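Local coordinates for protein glutamyl endopeptidase (Staphylococcus epidermidis, PDB 6U1B) that probably cleaves peptide bonds on the carbonyl side of glutamic acid, as a secreted serine endopeptidase of the S1B family, at residues A[4-9]-A[195-200]; A[35-40]-A[63-68]. The protein carries 2 engineered substitutions. All coordinates share one frame; numbering follows the deposited sequence.

Contact 1 of 2, residues A[4-9]-A[195-200]; sequences KSYPSC and GVCNKY. Engineered in segment 4-9: Cys9 (natural residue Val). Engineered in segment 195-200: Cys197 (natural residue Asp).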
ATOM      1  N   LYS A   4       0.332   1.243  13.517  1.00 32.70           N
ATOM      2  CA  LYS A   4      -1.069   1.182  13.100  1.00 31.23           C
ATOM      3  C   LYS A   4      -1.212   1.527  11.618  1.00 33.97           C
ATOM      4  O   LYS A   4      -0.328   2.168  11.036  1.00 28.53           O
ATOM      5  CB  LYS A   4      -1.932   2.122  13.944  1.00 29.03           C
ATOM      6  CG  LYS A   4      -2.376   1.522  15.271  1.00 35.44           C
ATOM      7  CD  LYS A   4      -3.372   2.426  15.983  1.00 31.34           C
ATOM      8  CE  LYS A   4      -4.167   1.658  17.042  1.00 29.22           C
ATOM      9  NZ  LYS A   4      -3.296   1.132  18.144  1.00 33.92           N
ATOM     10  N   SER A   5      -2.316   1.087  11.011  1.00 28.71           N
ATOM     11  CA  SER A   5      -2.566   1.336   9.596  1.00 27.39           C
ATOM     12  C   SER A   5      -4.065   1.247   9.345  1.00 24.99           C
ATOM     13  O   SER A   5      -4.820   0.700  10.152  1.00 19.73           O
ATOM     14  CB  SER A   5      -1.803   0.348   8.702  1.00 23.15           C
ATOM     15  OG  SER A   5      -2.341  -0.959   8.807  1.00 27.04           O
ATOM     16  N   TYR A   6      -4.491   1.811   8.216  1.00 20.89           N
ATOM     17  CA  TYR A   6      -5.890   1.751   7.785  1.00 18.01           C
ATOM     18  C   TYR A   6      -5.894   1.618   6.268  1.00 16.25           C
ATOM     19  O   TYR A   6      -6.163   2.578   5.536  1.00 15.79           O
ATOM     20  CB  TYR A   6      -6.659   2.985   8.261  1.00 14.88           C
ATOM     21  CG  TYR A   6      -8.171   2.841   8.254  1.00 16.59           C
ATOM     22  CD1 TYR A   6      -8.815   2.024   9.179  1.00 17.51           C
ATOM     23  CD2 TYR A   6      -8.950   3.529   7.329  1.00 14.85           C
ATOM     24  CE1 TYR A   6     -10.201   1.896   9.179  1.00 16.65           C
ATOM     25  CE2 TYR A   6     -10.334   3.407   7.315  1.00 15.26           C
ATOM     26  CZ  TYR A   6     -10.957   2.595   8.245  1.00 15.87           C
ATOM     27  OH  TYR A   6     -12.333   2.474   8.233  1.00 14.91           O
ATOM     28  N   PRO A   7      -5.562   0.428   5.758  1.00 18.69           N
ATOM     29  CA  PRO A   7      -5.388   0.282   4.301  1.00 16.20           C
ATOM     30  C   PRO A   7      -6.676   0.402   3.505  1.00 13.00           C
ATOM     31  O   PRO A   7      -6.608   0.751   2.320  1.00 12.88           O
ATOM     32  CB  PRO A   7      -4.781  -1.121   4.156  1.00 18.58           C
ATOM     33  CG  PRO A   7      -5.311  -1.866   5.351  1.00 15.93           C
ATOM     34  CD  PRO A   7      -5.310  -0.833   6.477  1.00 13.67           C
ATOM     35  N   SER A   8      -7.845   0.126   4.085  1.00 11.22           N
ATOM     36  CA  SER A   8      -9.055   0.190   3.278  1.00 12.99           C
ATOM     37  C   SER A   8     -10.234   0.638   4.135  1.00 12.64           C
ATOM     38  O   SER A   8     -10.140   0.769   5.360  1.00 16.07           O
ATOM     39  CB  SER A   8      -9.320  -1.142   2.574  1.00 10.91           C
ATOM     40  OG  SER A   8      -9.752  -2.118   3.485  1.00 13.27           O
ATOM     41  N   CYS A   9     -11.352   0.884   3.466  1.00 10.67           N
ATOM     42  CA  CYS A   9     -12.337   1.838   3.953  1.00 15.35           C
ATOM     43  C   CYS A   9     -13.717   1.225   4.110  1.00 16.54           C
ATOM     44  O   CYS A   9     -14.176   0.466   3.248  1.00 15.86           O
ATOM     45  CB  CYS A   9     -12.431   3.017   2.993  1.00 14.56           C
ATOM     46  SG  CYS A   9     -10.812   3.592   2.410  1.00 14.14           S
ATOM     47  N   GLY A 195      -7.596   1.273  -0.902  1.00 11.89           N
ATOM     48  CA  GLY A 195      -8.683   2.183  -1.205  1.00  9.55           C
ATOM     49  C   GLY A 195      -8.292   3.606  -0.884  1.00  9.90           C
ATOM     50  O   GLY A 195      -7.173   3.886  -0.457  1.00 11.64           O
ATOM     51  N   VAL A 196      -9.245   4.509  -1.111  1.00 12.85           N
ATOM     52  CA  VAL A 196      -9.121   5.924  -0.765  1.00 11.07           C
ATOM     53  C   VAL A 196     -10.333   6.277   0.087  1.00 12.22           C
ATOM     54  O   VAL A 196     -11.467   6.268  -0.406  1.00 14.23           O
ATOM     55  CB  VAL A 196      -9.039   6.823  -2.007  1.00 13.04           C
ATOM     56  CG1 VAL A 196      -9.200   8.289  -1.616  1.00 10.57           C
ATOM     57  CG2 VAL A 196      -7.703   6.609  -2.740  1.00 10.91           C
ATOM     58  N   CYS A 197     -10.110   6.549   1.367  1.00 12.59           N
ATOM     59  CA  CYS A 197     -11.235   6.727   2.282  1.00 13.63           C
ATOM     60  C   CYS A 197     -11.784   8.164   2.207  1.00 16.86           C
ATOM     61  O   CYS A 197     -11.010   9.114   2.141  1.00 19.12           O
ATOM     62  CB  CYS A 197     -10.815   6.390   3.715  1.00 12.84           C
ATOM     63  SG  CYS A 197     -10.092   4.725   3.949  1.00 14.87           S
ATOM     64  N   ASN A 198     -13.106   8.334   2.179  1.00 17.14           N
ATOM     65  CA  ASN A 198     -14.068   7.254   2.014  1.00 17.72           C
ATOM     66  C   ASN A 198     -14.713   7.363   0.635  1.00 18.75           C
ATOM     67  O   ASN A 198     -15.912   7.615   0.524  1.00 22.15           O
ATOM     68  CB  ASN A 198     -15.149   7.313   3.100  1.00 17.15           C
ATOM     69  CG  ASN A 198     -14.629   6.953   4.465  1.00 18.49           C
ATOM     70  OD1 ASN A 198     -13.886   5.981   4.625  1.00 20.92           O
ATOM     71  ND2 ASN A 198     -15.031   7.726   5.474  1.00 18.27           N
ATOM     72  N   LYS A 199     -13.923   7.183  -0.419  1.00 14.04           N
ATOM     73  CA  LYS A 199     -14.421   7.337  -1.778  1.00 15.33           C
ATOM     74  C   LYS A 199     -14.649   6.007  -2.470  1.00 18.70           C
ATOM     75  O   LYS A 199     -15.656   5.837  -3.168  1.00 14.03           O
ATOM     76  CB  LYS A 199     -13.445   8.161  -2.624  1.00 18.62           C
ATOM     77  CG  LYS A 199     -12.904   9.402  -1.937  1.00 22.88           C
ATOM     78  CD  LYS A 199     -14.008  10.352  -1.538  1.00 25.76           C
ATOM     79  CE  LYS A 199     -14.457  11.228  -2.695  1.00 35.48           C
ATOM     80  NZ  LYS A 199     -14.642  12.640  -2.239  1.00 34.96           N
ATOM     81  N   TYR A 200     -13.726   5.070  -2.282  1.00 13.55           N
ATOM     82  CA  TYR A 200     -13.724   3.813  -3.007  1.00 11.85           C
ATOM     83  C   TYR A 200     -12.671   2.902  -2.394  1.00 14.22           C
ATOM     84  O   TYR A 200     -11.799   3.350  -1.647  1.00 14.08           O
ATOM     85  CB  TYR A 200     -13.441   4.019  -4.500  1.00 13.13           C
ATOM     86  CG  TYR A 200     -12.085   4.612  -4.870  1.00 15.09           C
ATOM     87  CD1 TYR A 200     -10.919   3.835  -4.852  1.00 13.60           C
ATOM     88  CD2 TYR A 200     -11.974   5.940  -5.288  1.00 13.24           C
ATOM     89  CE1 TYR A 200      -9.672   4.379  -5.213  1.00 13.71           C
ATOM     90  CE2 TYR A 200     -10.734   6.485  -5.651  1.00 12.11           C
ATOM     91  CZ  TYR A 200      -9.592   5.699  -5.619  1.00 12.41           C
ATOM     92  OH  TYR A 200      -8.371   6.231  -5.994  1.00  9.74           O
TER
HETATM   93  O   HOH W   1     -13.863   4.336   6.728  1.00 23.56           O

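Contact 2 of 2, residues A[35-40]-A[63-68]; sequences IPIDGG and GAKGNP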
ATOM      1  N   ILE A  35       0.939 -14.119   9.740  1.00 13.15           N
ATOM      2  CA  ILE A  35       2.373 -13.874   9.743  1.00 12.22           C
ATOM      3  C   ILE A  35       2.780 -13.358  11.121  1.00 14.34           C
ATOM      4  O   ILE A  35       2.353 -12.268  11.522  1.00 14.17           O
ATOM      5  CB  ILE A  35       2.802 -12.870   8.657  1.00 16.68           C
ATOM      6  CG1 ILE A  35       2.383 -13.340   7.261  1.00  9.93           C
ATOM      7  CG2 ILE A  35       4.316 -12.647   8.723  1.00 11.78           C
ATOM      8  CD1 ILE A  35       2.633 -12.306   6.142  1.00  9.48           C
ATOM      9  N   PRO A  36       3.589 -14.093  11.886  1.00 14.89           N
ATOM     10  CA  PRO A  36       4.083 -13.547  13.158  1.00 19.00           C
ATOM     11  C   PRO A  36       5.143 -12.488  12.891  1.00 15.84           C
ATOM     12  O   PRO A  36       6.043 -12.681  12.071  1.00 17.30           O
ATOM     13  CB  PRO A  36       4.663 -14.771  13.883  1.00 15.77           C
ATOM     14  CG  PRO A  36       4.995 -15.728  12.808  1.00 18.85           C
ATOM     15  CD  PRO A  36       4.039 -15.476  11.662  1.00 15.28           C
ATOM     16  N   ILE A  37       5.016 -11.355  13.575  1.00 17.30           N
ATOM     17  CA  ILE A  37       5.936 -10.240  13.385  1.00 24.22           C
ATOM     18  C   ILE A  37       5.962  -9.413  14.664  1.00 23.18           C
ATOM     19  O   ILE A  37       4.917  -9.149  15.267  1.00 19.49           O
ATOM     20  CB  ILE A  37       5.538  -9.391  12.155  1.00 21.58           C
ATOM     21  CG1 ILE A  37       6.491  -8.196  11.986  1.00 19.75           C
ATOM     22  CG2 ILE A  37       4.061  -8.973  12.238  1.00 16.90           C
ATOM     23  CD1 ILE A  37       6.298  -7.424  10.676  1.00 18.32           C
ATOM     24  N   ASP A  38       7.173  -9.037  15.089  1.00 22.94           N
ATOM     25  CA  ASP A  38       7.383  -8.139  16.229  1.00 24.84           C
ATOM     26  C   ASP A  38       6.616  -8.601  17.471  1.00 23.98           C
ATOM     27  O   ASP A  38       5.910  -7.827  18.123  1.00 26.83           O
ATOM     28  CB  ASP A  38       7.005  -6.704  15.854  1.00 21.65           C
ATOM     29  CG  ASP A  38       7.885  -6.140  14.741  1.00 33.28           C
ATOM     30  OD1 ASP A  38       7.675  -4.971  14.337  1.00 39.10           O
ATOM     31  OD2 ASP A  38       8.793  -6.864  14.265  1.00 41.84           O
ATOM     32  N   GLY A  39       6.729  -9.897  17.778  1.00 25.57           N
ATOM     33  CA  GLY A  39       6.025 -10.483  18.901  1.00 19.49           C
ATOM     34  C   GLY A  39       4.529 -10.656  18.726  1.00 22.83           C
ATOM     35  O   GLY A  39       3.904 -11.374  19.522  1.00 20.90           O
ATOM     36  N   GLY A  40       3.929 -10.017  17.721  1.00 25.43           N
ATOM     37  CA  GLY A  40       2.504 -10.116  17.468  1.00 22.64           C
ATOM     38  C   GLY A  40       2.222 -10.803  16.145  1.00 17.51           C
ATOM     39  O   GLY A  40       2.960 -11.713  15.759  1.00 17.14           O
ATOM     40  N   GLY A  63       5.338  -8.768   5.257  1.00 13.46           N
ATOM     41  CA  GLY A  63       5.369  -9.022   6.683  1.00 11.20           C
ATOM     42  C   GLY A  63       6.329 -10.113   7.084  1.00 12.29           C
ATOM     43  O   GLY A  63       6.747 -10.157   8.241  1.00 16.41           O
ATOM     44  N   ALA A  64       6.678 -10.998   6.156  1.00 13.48           N
ATOM     45  CA  ALA A  64       7.635 -12.069   6.394  1.00 13.79           C
ATOM     46  C   ALA A  64       9.076 -11.583   6.397  1.00 14.98           C
ATOM     47  O   ALA A  64       9.977 -12.388   6.660  1.00 15.14           O
ATOM     48  CB  ALA A  64       7.481 -13.164   5.333  1.00 11.04           C
ATOM     49  N   LYS A  65       9.313 -10.310   6.082  1.00 12.41           N
ATOM     50  CA  LYS A  65      10.658  -9.731   6.068  1.00 17.20           C
ATOM     51  C   LYS A  65      11.616 -10.550   5.201  1.00 15.57           C
ATOM     52  O   LYS A  65      12.761 -10.809   5.572  1.00 18.74           O
ATOM     53  CB  LYS A  65      11.196  -9.572   7.492  1.00 17.87           C
ATOM     54  CG  LYS A  65      10.331  -8.666   8.372  1.00 20.39           C
ATOM     55  CD  LYS A  65      11.056  -8.250   9.646  1.00 20.87           C
ATOM     56  CE  LYS A  65      10.130  -7.485  10.588  1.00 21.51           C
ATOM     57  NZ  LYS A  65      10.807  -7.090  11.850  1.00 28.71           N
ATOM     58  N   GLY A  66      11.132 -10.978   4.032  1.00 17.85           N
ATOM     59  CA  GLY A  66      11.953 -11.656   3.053  1.00 12.94           C
ATOM     60  C   GLY A  66      11.978 -13.165   3.164  1.00 17.02           C
ATOM     61  O   GLY A  66      12.457 -13.830   2.235  1.00 18.82           O
ATOM     62  N   ASN A  67      11.479 -13.732   4.262  1.00 14.97           N
ATOM     63  CA  ASN A  67      11.530 -15.178   4.487  1.00 18.27           C
ATOM     64  C   ASN A  67      10.152 -15.817   4.317  1.00 13.88           C
ATOM     65  O   ASN A  67       9.334 -15.769   5.249  1.00 15.70           O
ATOM     66  CB  ASN A  67      12.071 -15.457   5.893  1.00 15.78           C
ATOM     67  CG  ASN A  67      12.069 -16.946   6.245  1.00 20.03           C
ATOM     68  OD1 ASN A  67      11.732 -17.803   5.423  1.00 19.35           O
ATOM     69  ND2 ASN A  67      12.475 -17.255   7.470  1.00 20.05           N
ATOM     70  N   PRO A  68       9.864 -16.485   3.193  1.00 15.58           N
ATOM     71  CA  PRO A  68       8.501 -17.020   2.989  1.00 14.69           C
ATOM     72  C   PRO A  68       8.036 -17.988   4.066  1.00 16.97           C
ATOM     73  O   PRO A  68       6.819 -18.119   4.269  1.00 13.67           O
ATOM     74  CB  PRO A  68       8.592 -17.715   1.620  1.00 17.16           C
ATOM     75  CG  PRO A  68       9.756 -17.049   0.934  1.00 19.76           C
ATOM     76  CD  PRO A  68      10.740 -16.769   2.040  1.00 13.87           C
TER
HETATM   77  O   HOH W   2       7.652 -11.831  10.138  1.00 19.48           O

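Contact 1 of 2, residues A[4-9]-A[195-200]
Cys9 and Cys197, both engineered, are joined by a disulfide that locks the N-terminal segment, with its retained pro-peptide residues, against the loop after strand 188-196. The SG atoms of Cys9 and Cys197 are 2.0 Å apart, and the C-S-S-C torsion is -84°. Both sulfurs stand anti to their own carbonyl carbons (chi1 -43° and -55°), and from there the two side chains, which point at each other's segment, meet. SG of Cys9 also packs on the backbone, 3.6 Å from Val196 C.

The other sulfur meets an aromatic edge. Cys197 SG lies near the plane of the Tyr6 ring, 3.6 Å from CE2 of Tyr6. It is a sulfur-aromatic contact at the edge, not over a face. Ser8 O sits above one face, toward the rim of the ring.

Segment 195-200 is a tight connection between strands 188-196 and 200-205 of the seven-stranded sheet, part of the chymotrypsin-like fold of two beta domains. It holds a classic beta bulge, with Lys199 and Tyr200 both opposite Val196. Val196 O accepts from Lys199 N and from Tyr200 N. The peptide bond before Asn198 is cis.

Polar links are indirect. A water is bound 2.8 Å from Tyr6 OH, in the plane of the ring, and donates to Asn198 OD1 at 2.7 Å. The carbonyl O of Pro7 lies 3.4 Å from Gly195 N, but the angle is too poor for a hydrogen bond. Ser8 OG is held by Thr172 OG1. Asn62 of the second subunit hydrogen-bonds to Gly195 O and Cys197 N.

Contact 2 of 2, residues A[35-40]-A[63-68]
This is a mostly buried apolar contact with a salt bridge between two exposed side chains. It joins the end of strand 30-37, in the six-stranded barrel, to the loop that follows helix 58-61.

Ile35 and Ile37 carry the apolar part. Ile35 reaches over with its CG2 branch, which is anti to the backbone N; this methyl is 3.5 Å from Gly63 O. Ile37 sends its longer branch, with CG1 anti to N (chi1 178°) and an extended chain. Its CD1 packs 3.7 Å from Gly63 O and 3.8 Å from Lys65 CE. The two isoleucines therefore meet the same carbonyl.

That carbonyl also has a polar partner. A water donates to Gly63 O at 2.7 Å and to Pro36 O at 2.7 Å, and so bridges the two backbones.

The side chain of Lys65 is extended beyond CG and crosses Ile37 at about a right angle. Its NZ then donates to Asp38 OD2 at 3.2 Å, a salt bridge that uses the syn lone pair of the carboxylate oxygen. The Asp38 and Lys65 side chains also cross nearly at right angles. Lys4 of the second subunit packs on Ile37 and Asp38, and Tyr6 of that subunit packs on Lys65.

Both charged residues sit in type I' turns, one from Ile37 to Gly40 and one from Ala64 to Asn67. The first links strands 30-37 and 40-50 as a beta hairpin of the N-terminal barrel of the chymotrypsin-like fold.

In the fold
Contact 2 is nested along the chain inside the loop closed by contact 1. The two do not touch: their centres are 23 Å apart and their nearest atoms about 10 Å. They sit on different beta domains; the predicted catalytic residues His59, Asp101 and Ser177 lie in the cleft between these, as is usual for the chymotrypsin fold. Contact 1 is the nearer to this site. The side chain of Pro7 is about 4 Å from that of Ser177 and about 5 Å from that of His59. In contact 2, Gly63 lies about 8 Å from the His59 side chain. Both contacts also face the second subunit: Asn198 ND2 of contact 1 makes a weak hydrogen bond to Lys65 O of the second subunit.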